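Local coordinates for protein isochorismatase hydrolase (Alkaliphilus metalliredigens, PDB 3HB7) that probably acts as a hydrolase of the isochorismatase family, within the broader group of cysteine hydrolases, though its substrate is not established, at residues 104-108 with 109-113; 127-130 with 131-134; 83-87 with 88-92. All coordinates share one frame; numbering follows the deposited sequence.

Contact 1: residues 104-108 with 109-113; sequences SGFAH and TDLDL
From F106 to T109 the chain makes a type II beta turn, with T109 N bonding weakly to F106 O at 3.5 Å, and it then runs into helix 111-117 with D110 at the N-cap position. With chi1 at 70°, T109 OG1 sits between the backbone N and the carbonyl carbon, where it donates to G105 O at 2.8 Å, in the carbonyl plane and on a lone pair. The same OG1 accepts from L111 N at 3.2 Å, nearly straight at 168°. A valine here would probably leave G105 O and L111 N without the hydroxyl that joins them, loosening the turn at the start of the helix. L111 CD2 stands over the centre of the F106 ring in a CH-pi contact, 3.5 Å from the centroid, while D112 CB lies at the ring edge. A water links the turn to the start of the helix, donating to F106 O and T109 O and accepting from D112 N. F106 also packs on T137 and A141 of helix 133-143, and D112 OD1 bonds to Y146 OH. The ST turn at T109 belongs to the loop that links strand 96-100 to helix 111-117 in this alpha/beta fold.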
loop_
_atom_site.group_PDB
_atom_site.type_symbol
_atom_site.label_atom_id
_atom_site.label_comp_id
_atom_site.label_asym_id
_atom_site.label_seq_id
_atom_site.Cartn_x
_atom_site.Cartn_y
_atom_site.Cartn_z
ATOM N N SER E 104 -2.171 -31.539 23.844
ATOM C CA SER E 104 -1.770 -31.714 25.208
ATOM C C SER E 104 -1.224 -33.087 25.524
ATOM O O SER E 104 -1.689 -34.086 25.054
ATOM C CB SER E 104 -2.942 -31.426 26.107
ATOM O OG SER E 104 -2.580 -31.281 27.426
ATOM N N GLY E 105 -0.233 -33.092 26.375
ATOM C CA GLY E 105 0.289 -34.283 26.968
ATOM C C GLY E 105 -0.755 -34.981 27.790
ATOM O O GLY E 105 -0.718 -36.139 27.913
ATOM N N PHE E 106 -1.674 -34.248 28.365
ATOM C CA PHE E 106 -2.718 -34.801 29.179
ATOM C C PHE E 106 -3.943 -35.291 28.435
ATOM O O PHE E 106 -4.738 -35.961 28.994
ATOM C CB PHE E 106 -3.180 -33.765 30.184
ATOM C CG PHE E 106 -2.197 -33.452 31.247
ATOM C CD1 PHE E 106 -2.269 -34.070 32.451
ATOM C CD2 PHE E 106 -1.239 -32.487 31.069
ATOM C CE1 PHE E 106 -1.404 -33.778 33.417
ATOM C CE2 PHE E 106 -0.381 -32.196 32.038
ATOM C CZ PHE E 106 -0.461 -32.831 33.216
ATOM N N ALA E 107 -4.115 -34.935 27.186
ATOM C CA ALA E 107 -5.397 -35.131 26.570
ATOM C C ALA E 107 -5.549 -36.561 26.092
ATOM O O ALA E 107 -4.848 -37.005 25.248
ATOM C CB ALA E 107 -5.564 -34.181 25.453
ATOM N N HIS E 108 -6.478 -37.266 26.707
ATOM C CA HIS E 108 -6.758 -38.657 26.427
ATOM C C HIS E 108 -5.627 -39.584 26.759
ATOM O O HIS E 108 -5.516 -40.616 26.198
ATOM C CB HIS E 108 -7.172 -38.839 24.980
ATOM C CG HIS E 108 -8.214 -37.873 24.525
ATOM N ND1 HIS E 108 -8.027 -37.023 23.468
ATOM C CD2 HIS E 108 -9.446 -37.615 24.998
ATOM C CE1 HIS E 108 -9.106 -36.297 23.302
ATOM N NE2 HIS E 108 -9.983 -36.644 24.215
ATOM N N THR E 109 -4.803 -39.198 27.696
ATOM C CA THR E 109 -3.686 -39.989 28.116
ATOM C C THR E 109 -3.772 -40.285 29.581
ATOM O O THR E 109 -4.626 -39.815 30.268
ATOM C CB THR E 109 -2.381 -39.292 27.921
ATOM O OG1 THR E 109 -2.284 -38.229 28.849
ATOM C CG2 THR E 109 -2.240 -38.790 26.528
ATOM N N ASP E 110 -2.824 -41.065 30.046
ATOM C CA ASP E 110 -2.716 -41.408 31.434
ATOM C C ASP E 110 -1.668 -40.581 32.180
ATOM O O ASP E 110 -1.253 -40.937 33.233
ATOM C CB ASP E 110 -2.472 -42.881 31.588
ATOM C CG ASP E 110 -1.091 -43.271 31.225
ATOM O OD1 ASP E 110 -0.506 -44.018 31.944
ATOM O OD2 ASP E 110 -0.576 -42.821 30.227
ATOM N N LEU E 111 -1.277 -39.455 31.623
ATOM C CA LEU E 111 -0.257 -38.636 32.224
ATOM C C LEU E 111 -0.637 -38.143 33.608
ATOM O O LEU E 111 0.165 -38.176 34.475
ATOM C CB LEU E 111 0.083 -37.465 31.322
ATOM C CG LEU E 111 0.988 -36.358 31.835
ATOM C CD1 LEU E 111 2.309 -36.885 32.154
ATOM C CD2 LEU E 111 1.149 -35.221 30.875
ATOM N N ASP E 112 -1.860 -37.705 33.806
ATOM C CA ASP E 112 -2.313 -37.284 35.105
ATOM C C ASP E 112 -2.283 -38.436 36.092
ATOM O O ASP E 112 -1.894 -38.258 37.215
ATOM C CB ASP E 112 -3.709 -36.703 35.023
ATOM C CG ASP E 112 -4.168 -36.090 36.303
ATOM O OD1 ASP E 112 -3.433 -35.335 36.908
ATOM O OD2 ASP E 112 -5.290 -36.344 36.713
ATOM N N LEU E 113 -2.690 -39.616 35.666
ATOM C CA LEU E 113 -2.685 -40.746 36.549
ATOM C C LEU E 113 -1.283 -41.074 37.006
ATOM O O LEU E 113 -1.074 -41.298 38.141
ATOM C CB LEU E 113 -3.329 -41.974 35.917
ATOM C CG LEU E 113 -3.315 -43.213 36.802
ATOM C CD1 LEU E 113 -4.166 -43.068 37.998
ATOM C CD2 LEU E 113 -3.702 -44.401 36.048
HETATM O O HOH W 1 -3.806 -37.381 31.565
#

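Contact 2: residues 127-130 with 131-134; sequences GVWT and NVCV
W129 and N131 extend side by side and point the same way, the indole and amide planes tilted only 30° apart. The amide does not stack on the ring: N131 ND2 comes in at the indole edge, near its plane, 3.8 Å from W129 CB, and the same nitrogen also makes a weak hydrogen bond to S157 OG. N131 reaches this place because its CG lies between its own backbone N and carbonyl carbon, chi1 58°. V132 also runs alongside W129, but its branch meets the ring at a slant, with CG2 3.6 Å from W129 CE3. Both therefore meet W129 near CB and CE3.

In the backbone, W129 O is gripped twice: V134 N donates at 3.1 Å, tilted from the carbonyl plane, and V132 N donates at 3.1 Å from the opposite face, well above it. The second bond closes the type I turn from W129 to V132, while the first brings in the opening turn of helix 133-143. V134 turns back toward the preceding loop: CG2 lies 3.3 Å from W129 O and 3.6 Å from V128 N, and CB is 3.6 Å from T130 O. A non-proline cis peptide shortly before the cysteine at a helix start is a known feature of isochorismatase-like cysteine hydrolases, and the cis peptide between V128 and W129 is consistent with it; C133, the first residue of helix 133-143, is probably the counterpart of that cysteine.

The segment thereby joins the end of strand 122-126 to helix 133-143. Helix 160-170 packs on it through M162, which meets both W129 and N131, and through H163 and L167, which meet T130, while T155 and A156 of the short strand 155-156 touch T130, V134 and V128.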
loop_
_atom_site.group_PDB
_atom_site.type_symbol
_atom_site.label_atom_id
_atom_site.label_comp_id
_atom_site.label_asym_id
_atom_site.label_seq_id
_atom_site.Cartn_x
_atom_site.Cartn_y
_atom_site.Cartn_z
ATOM N N GLY E 127 10.859 -28.988 25.555
ATOM C CA GLY E 127 10.415 -29.396 24.261
ATOM C C GLY E 127 9.829 -28.300 23.432
ATOM O O GLY E 127 10.060 -27.139 23.644
ATOM N N VAL E 128 9.027 -28.733 22.492
ATOM C CA VAL E 128 8.636 -27.989 21.351
ATOM C C VAL E 128 7.170 -28.293 21.001
ATOM O O VAL E 128 6.740 -29.388 21.205
ATOM C CB VAL E 128 9.575 -28.462 20.265
ATOM C CG1 VAL E 128 8.891 -29.127 19.173
ATOM C CG2 VAL E 128 10.488 -27.411 19.842
ATOM N N TRP E 129 6.408 -27.374 20.418
ATOM C CA TRP E 129 6.691 -25.966 20.297
ATOM C C TRP E 129 6.216 -25.254 21.509
ATOM O O TRP E 129 5.231 -25.612 22.081
ATOM C CB TRP E 129 5.940 -25.327 19.148
ATOM C CG TRP E 129 6.051 -25.923 17.836
ATOM C CD1 TRP E 129 6.613 -27.083 17.521
ATOM C CD2 TRP E 129 5.564 -25.369 16.630
ATOM N NE1 TRP E 129 6.518 -27.306 16.199
ATOM C CE2 TRP E 129 5.868 -26.257 15.628
ATOM C CE3 TRP E 129 4.884 -24.206 16.309
ATOM C CZ2 TRP E 129 5.521 -26.034 14.333
ATOM C CZ3 TRP E 129 4.544 -23.992 15.041
ATOM C CH2 TRP E 129 4.860 -24.890 14.063
ATOM N N THR E 130 6.870 -24.164 21.820
ATOM C CA THR E 130 6.621 -23.440 23.021
ATOM C C THR E 130 5.201 -22.970 23.067
ATOM O O THR E 130 4.572 -23.036 24.093
ATOM C CB THR E 130 7.507 -22.201 23.066
ATOM O OG1 THR E 130 8.851 -22.584 22.880
ATOM C CG2 THR E 130 7.389 -21.512 24.366
ATOM N N ASN E 131 4.709 -22.473 21.947
ATOM C CA ASN E 131 3.397 -21.884 21.895
ATOM C C ASN E 131 2.304 -22.844 21.525
ATOM O O ASN E 131 1.174 -22.481 21.501
ATOM C CB ASN E 131 3.392 -20.655 20.992
ATOM C CG ASN E 131 3.830 -20.955 19.613
ATOM O OD1 ASN E 131 3.187 -20.583 18.672
ATOM N ND2 ASN E 131 4.907 -21.665 19.485
ATOM N N VAL E 132 2.654 -24.070 21.225
ATOM C CA VAL E 132 1.663 -25.038 20.865
ATOM C C VAL E 132 1.518 -26.146 21.866
ATOM O O VAL E 132 0.880 -25.987 22.854
ATOM C CB VAL E 132 1.947 -25.611 19.515
ATOM C CG1 VAL E 132 0.844 -26.508 19.090
ATOM C CG2 VAL E 132 2.119 -24.506 18.543
ATOM N N CYS E 133 2.118 -27.278 21.591
ATOM C CA CYS E 133 1.988 -28.445 22.447
ATOM C C CYS E 133 2.551 -28.226 23.838
ATOM O O CYS E 133 1.998 -28.671 24.789
ATOM C CB CYS E 133 2.538 -29.706 21.793
ATOM S SG CYS E 133 1.649 -30.282 20.399
ATOM N N VAL E 134 3.636 -27.497 23.950
ATOM C CA VAL E 134 4.145 -27.152 25.240
ATOM C C VAL E 134 3.182 -26.301 26.036
ATOM O O VAL E 134 2.926 -26.564 27.172
ATOM C CB VAL E 134 5.464 -26.417 25.113
ATOM C CG1 VAL E 134 5.869 -25.863 26.392
ATOM C CG2 VAL E 134 6.491 -27.301 24.618
#

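Contact 3: residues 83-87 with 88-92; sequences SDFIP and ELYPQ
F85 and P91 cross at about a right angle, with P91 CG over one face of the phenyl ring in a CH-pi contact 4.1 Å from the centroid and 28° off the normal. F85 CB meets Y90 CD2 at 3.7 Å. I86 and L89 pack side by side, I86 CD1 4.1 Å from L89 CD1, and L89 continues onto L38 and F42 of helix 35-47. Further out, the backbone tightens around P87 and E88: L89 N donates to I86 O at 3.0 Å and Y90 N to P87 O at 3.2 Å, each donor lying above the carbonyl plane. E88 folds back at chi2, 83°, so that OE1 lies 3.5 Å from P87 CD. At the polar edge, the Y90 hydroxyl donates to D84 OD2 at 2.9 Å, meeting the syn side of a carboxylate that stands 86° from the ring plane. Y90 O is held in turn by R46 NH2. F85 and P91 both pack on I97 of strand 96-100. The single 3-10 turn at P87-E88 lies in the loop between strands 53-60 and 96-100, which are neighbours in the parallel sheet of this alpha/beta fold.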
loop_
_atom_site.group_PDB
_atom_site.type_symbol
_atom_site.label_atom_id
_atom_site.label_comp_id
_atom_site.label_asym_id
_atom_site.label_seq_id
_atom_site.Cartn_x
_atom_site.Cartn_y
_atom_site.Cartn_z
ATOM N N SER E 83 7.811 -40.737 14.604
ATOM C CA SER E 83 7.258 -40.698 15.943
ATOM C C SER E 83 8.273 -40.840 17.039
ATOM O O SER E 83 8.076 -40.358 18.121
ATOM C CB SER E 83 6.180 -41.747 16.102
ATOM O OG SER E 83 5.257 -41.360 17.067
ATOM N N ASP E 84 9.358 -41.538 16.747
ATOM C CA ASP E 84 10.350 -41.885 17.756
ATOM C C ASP E 84 11.203 -40.755 18.238
ATOM O O ASP E 84 11.409 -39.794 17.554
ATOM C CB ASP E 84 11.235 -43.025 17.285
ATOM C CG ASP E 84 11.545 -43.998 18.382
ATOM O OD1 ASP E 84 10.805 -44.033 19.365
ATOM O OD2 ASP E 84 12.526 -44.732 18.270
ATOM N N PHE E 85 11.697 -40.898 19.446
ATOM C CA PHE E 85 12.572 -39.915 20.017
ATOM C C PHE E 85 13.890 -39.873 19.266
ATOM O O PHE E 85 14.340 -40.855 18.735
ATOM C CB PHE E 85 12.757 -40.175 21.501
ATOM C CG PHE E 85 11.475 -40.302 22.237
ATOM C CD1 PHE E 85 10.806 -39.207 22.657
ATOM C CD2 PHE E 85 10.920 -41.518 22.461
ATOM C CE1 PHE E 85 9.626 -39.330 23.287
ATOM C CE2 PHE E 85 9.748 -41.630 23.088
ATOM C CZ PHE E 85 9.106 -40.538 23.501
ATOM N N ILE E 86 14.476 -38.705 19.188
ATOM C CA ILE E 86 15.777 -38.590 18.625
ATOM C C ILE E 86 16.726 -39.204 19.617
ATOM O O ILE E 86 16.514 -39.132 20.803
ATOM C CB ILE E 86 16.124 -37.152 18.374
ATOM C CG1 ILE E 86 15.933 -36.357 19.638
ATOM C CG2 ILE E 86 15.264 -36.615 17.305
ATOM C CD1 ILE E 86 16.561 -35.063 19.600
ATOM N N PRO E 87 17.795 -39.777 19.117
ATOM C CA PRO E 87 18.732 -40.533 19.923
ATOM C C PRO E 87 19.327 -39.684 20.985
ATOM O O PRO E 87 19.521 -40.150 22.070
ATOM C CB PRO E 87 19.798 -40.888 18.923
ATOM C CG PRO E 87 19.081 -41.018 17.680
ATOM C CD PRO E 87 18.004 -40.012 17.688
ATOM N N GLU E 88 19.562 -38.430 20.684
ATOM C CA GLU E 88 20.209 -37.538 21.609
ATOM C C GLU E 88 19.404 -37.436 22.864
ATOM O O GLU E 88 19.939 -37.215 23.925
ATOM C CB GLU E 88 20.353 -36.160 21.014
ATOM C CG GLU E 88 21.345 -36.059 19.907
ATOM C CD GLU E 88 20.798 -36.479 18.589
ATOM O OE1 GLU E 88 19.716 -37.036 18.533
ATOM O OE2 GLU E 88 21.463 -36.256 17.589
ATOM N N LEU E 89 18.099 -37.557 22.739
ATOM C CA LEU E 89 17.239 -37.438 23.887
ATOM C C LEU E 89 16.413 -38.675 24.185
ATOM O O LEU E 89 15.397 -38.584 24.807
ATOM C CB LEU E 89 16.378 -36.198 23.773
ATOM C CG LEU E 89 17.156 -34.897 23.720
ATOM C CD1 LEU E 89 16.216 -33.784 23.472
ATOM C CD2 LEU E 89 17.873 -34.673 25.004
ATOM N N TYR E 90 16.880 -39.834 23.769
ATOM C CA TYR E 90 16.153 -41.061 23.978
ATOM C C TYR E 90 15.964 -41.430 25.430
ATOM O O TYR E 90 16.799 -41.176 26.259
ATOM C CB TYR E 90 16.850 -42.190 23.275
ATOM C CG TYR E 90 15.928 -43.146 22.644
ATOM C CD1 TYR E 90 15.667 -44.362 23.216
ATOM C CD2 TYR E 90 15.310 -42.838 21.474
ATOM C CE1 TYR E 90 14.827 -45.218 22.635
ATOM C CE2 TYR E 90 14.477 -43.690 20.892
ATOM C CZ TYR E 90 14.233 -44.875 21.465
ATOM O OH TYR E 90 13.390 -45.716 20.830
ATOM N N PRO E 91 14.827 -42.022 25.716
ATOM C CA PRO E 91 14.455 -42.374 27.066
ATOM C C PRO E 91 15.287 -43.504 27.584
ATOM O O PRO E 91 15.730 -44.342 26.843
ATOM C CB PRO E 91 13.024 -42.857 26.907
ATOM C CG PRO E 91 12.607 -42.388 25.650
ATOM C CD PRO E 91 13.769 -42.392 24.787
ATOM N N GLN E 92 15.458 -43.544 28.881
ATOM C CA GLN E 92 16.242 -44.593 29.450
ATOM C C GLN E 92 15.424 -45.549 30.255
ATOM O O GLN E 92 14.811 -45.172 31.217
ATOM C CB GLN E 92 17.268 -43.978 30.386
ATOM C CG GLN E 92 18.636 -44.483 30.177
ATOM C CD GLN E 92 19.653 -43.472 30.540
ATOM O OE1 GLN E 92 19.809 -43.144 31.689
ATOM N NE2 GLN E 92 20.346 -42.961 29.558
#

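How the contacts relate
Contact 2 is the buried one, its centre about 8 Å from the centre of the chain, whereas contacts 1 and 3 have their centres about 13 and 14 Å from that point and are partly buried. Contacts 1 and 2 both lead from a sheet strand into a helix, and they share helix 133-143: contact 2 opens it, while F106 of contact 1 leans on its side. Contact 3 instead bridges two strands and borrows helix 35-47 for cover. Chemistry follows place. One carbonyl with two donors orders the deep turn, a hydroxyl and a water serve contact 1, and a tyrosine-carboxylate bond finishes the exposed rim of contact 3.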